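MccF (Escherichia coli, PDB 4IIY) probably hydrolyses an amide bond of microcin C7-type compounds as a serine peptidase of the S66 family, giving self-immunity to the antibiotic. Local coordinates at residues I189-Q194 with Y366-E370. The protein carries 1 engineered substitution. Residues are numbered along the deposited sequence; the frame is centred on the assembly and turned at random.
Sequences ILTRKQ and YLSTE. With EDO (1,2-ethanediol), chain Q; EDO (1,2-ethanediol), chain O.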
loop_
_atom_site.group_PDB
_atom_site.type_symbol
_atom_site.label_atom_id
_atom_site.label_comp_id
_atom_site.label_asym_id
_atom_site.label_seq_id
_atom_site.Cartn_x
_atom_site.Cartn_y
_atom_site.Cartn_z
ATOM N N ILE B 189 20.669 9.452 -22.316
ATOM C CA ILE B 189 20.766 9.971 -20.958
ATOM C C ILE B 189 22.059 9.519 -20.288
ATOM O O ILE B 189 22.729 10.304 -19.611
ATOM C CB ILE B 189 19.556 9.522 -20.102
ATOM C CG1 ILE B 189 18.261 10.172 -20.599
ATOM C CG2 ILE B 189 19.770 9.876 -18.643
ATOM C CD1 ILE B 189 18.251 11.683 -20.486
ATOM N N LEU B 190 22.421 8.258 -20.486
ATOM C CA LEU B 190 23.522 7.680 -19.737
ATOM C C LEU B 190 24.894 7.889 -20.390
ATOM O O LEU B 190 25.914 7.775 -19.709
ATOM C CB LEU B 190 23.266 6.193 -19.466
ATOM C CG LEU B 190 22.019 5.879 -18.629
ATOM C CD1 LEU B 190 21.836 4.381 -18.497
ATOM C CD2 LEU B 190 22.078 6.527 -17.247
ATOM N N THR B 191 24.933 8.182 -21.691
ATOM C CA THR B 191 26.226 8.382 -22.362
ATOM C C THR B 191 26.551 9.825 -22.736
ATOM O O THR B 191 27.713 10.135 -23.025
ATOM C CB THR B 191 26.390 7.527 -23.637
ATOM O OG1 THR B 191 25.543 8.029 -24.677
ATOM C CG2 THR B 191 26.092 6.068 -23.368
ATOM N N ARG B 192 25.561 10.711 -22.729
ATOM C CA ARG B 192 25.787 12.083 -23.188
ATOM C C ARG B 192 26.808 12.834 -22.344
ATOM O O ARG B 192 27.013 12.531 -21.171
ATOM C CB ARG B 192 24.475 12.876 -23.224
ATOM C CG ARG B 192 23.806 13.067 -21.861
ATOM C CD ARG B 192 22.545 13.903 -21.971
ATOM N NE ARG B 192 22.835 15.334 -22.092
ATOM C CZ ARG B 192 23.105 16.122 -21.056
ATOM N NH1 ARG B 192 23.151 15.617 -19.830
ATOM N NH2 ARG B 192 23.354 17.414 -21.246
ATOM N N LYS B 193 27.453 13.820 -22.956
ATOM C CA LYS B 193 28.304 14.736 -22.206
ATOM C C LYS B 193 27.462 15.516 -21.213
ATOM O O LYS B 193 26.345 15.930 -21.525
ATOM C CB LYS B 193 29.004 15.711 -23.151
ATOM C CG LYS B 193 29.826 15.053 -24.241
ATOM C CD LYS B 193 30.934 14.200 -23.658
ATOM C CE LYS B 193 32.142 14.157 -24.581
ATOM N NZ LYS B 193 33.320 14.821 -23.955
ATOM N N GLN B 194 28.002 15.715 -20.016
ATOM C CA GLN B 194 27.305 16.427 -18.957
ATOM C C GLN B 194 27.588 17.920 -19.048
ATOM O O GLN B 194 28.247 18.492 -18.178
ATOM C CB GLN B 194 27.746 15.910 -17.589
ATOM C CG GLN B 194 27.440 14.443 -17.335
ATOM C CD GLN B 194 26.007 14.198 -16.910
ATOM O OE1 GLN B 194 25.443 14.954 -16.118
ATOM N NE2 GLN B 194 25.408 13.133 -17.439
ATOM N N TYR B 366 24.344 14.662 -13.323
ATOM C CA TYR B 366 23.816 13.433 -12.726
ATOM C C TYR B 366 24.702 12.202 -12.946
ATOM O O TYR B 366 24.396 11.126 -12.435
ATOM C CB TYR B 366 22.380 13.183 -13.215
ATOM C CG TYR B 366 22.281 13.065 -14.720
ATOM C CD1 TYR B 366 22.476 11.844 -15.353
ATOM C CD2 TYR B 366 22.024 14.179 -15.505
ATOM C CE1 TYR B 366 22.403 11.732 -16.737
ATOM C CE2 TYR B 366 21.946 14.083 -16.880
ATOM C CZ TYR B 366 22.136 12.865 -17.495
ATOM O OH TYR B 366 22.071 12.802 -18.877
ATOM N N LEU B 367 25.796 12.370 -13.697
ATOM C CA LEU B 367 26.853 11.367 -13.809
ATOM C C LEU B 367 28.189 12.099 -13.807
ATOM O O LEU B 367 28.241 13.283 -14.136
ATOM C CB LEU B 367 26.710 10.535 -15.094
ATOM C CG LEU B 367 25.526 9.557 -15.168
ATOM C CD1 LEU B 367 25.230 9.113 -16.594
ATOM C CD2 LEU B 367 25.758 8.346 -14.277
ATOM N N SER B 368 29.253 11.401 -13.426
ATOM C CA SER B 368 30.603 11.962 -13.489
ATOM C C SER B 368 30.972 12.313 -14.928
ATOM O O SER B 368 30.513 11.670 -15.872
ATOM C CB SER B 368 31.614 10.966 -12.925
ATOM O OG SER B 368 31.311 10.651 -11.582
ATOM N N THR B 369 31.797 13.340 -15.102
ATOM C CA THR B 369 32.162 13.781 -16.445
ATOM C C THR B 369 33.070 12.770 -17.146
ATOM O O THR B 369 33.172 12.761 -18.374
ATOM C CB THR B 369 32.835 15.165 -16.426
ATOM O OG1 THR B 369 34.010 15.114 -15.608
ATOM C CG2 THR B 369 31.883 16.210 -15.870
ATOM N N GLU B 370 33.718 11.915 -16.361
ATOM C CA GLU B 370 34.603 10.893 -16.905
ATOM C C GLU B 370 34.558 9.608 -16.078
ATOM O O GLU B 370 34.145 9.619 -14.915
ATOM C CB GLU B 370 36.038 11.417 -16.984
HETATM C C1 EDO Q . 22.250 18.431 -17.081
HETATM O O1 EDO Q . 21.946 17.896 -18.369
HETATM C C2 EDO Q . 23.570 17.834 -16.616
HETATM O O2 EDO Q . 24.059 16.907 -17.594
HETATM C C1 EDO O . 21.849 18.291 -24.122
HETATM O O1 EDO O . 22.990 19.003 -23.623
HETATM C C2 EDO O . 22.252 17.351 -25.255
HETATM O O2 EDO O . 22.947 16.199 -24.758
HETATM O O HOH W 1 30.428 14.425 -19.442
#
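Tyr-366 of the C-terminal tail reaches the C-terminal end of helix 178-191, and so Ile-189, in this S66-family (LD-carboxypeptidase-like) fold, away from the active site. Its OH donates to Ile-189 O over 2.7 Å, in the carbonyl plane and on a lone pair. The same hydroxyl accepts a longer bond, 3.2 Å, from Arg-192 NH1, nearly in the guanidinium plane. A chi1 of 59° sets Tyr-366 CG between its backbone N and carbonyl carbon, and Ile-189 CG2 packs on the ring at CE1. Bent at chi2 (-81°), Gln-194 stands its amide 81° to the phenol ring, NE2 lying 3.3 Å above one face near the rim, while OE1 accepts Tyr-366 N at 3.0 Å from above the amide plane. Next along the tail, Leu-367 CD1 lies 4.1 Å from Leu-190 CD2; Phe-163 of strand 162-164 also packs against both leucines and Tyr-366.

The outer side is looser. Of two ethanediol molecules, probably from the crystallisation liquor, one takes bonds from Arg-192 NE and NH2, while O2 of the other accepts from NH1 and donates to Gln-194 OE1. Thr-369 offers Gln-194 little more than a methyl contact and a water that accepts from Gln-194 N, its bond to Thr-369 O being weak at 3.4 Å.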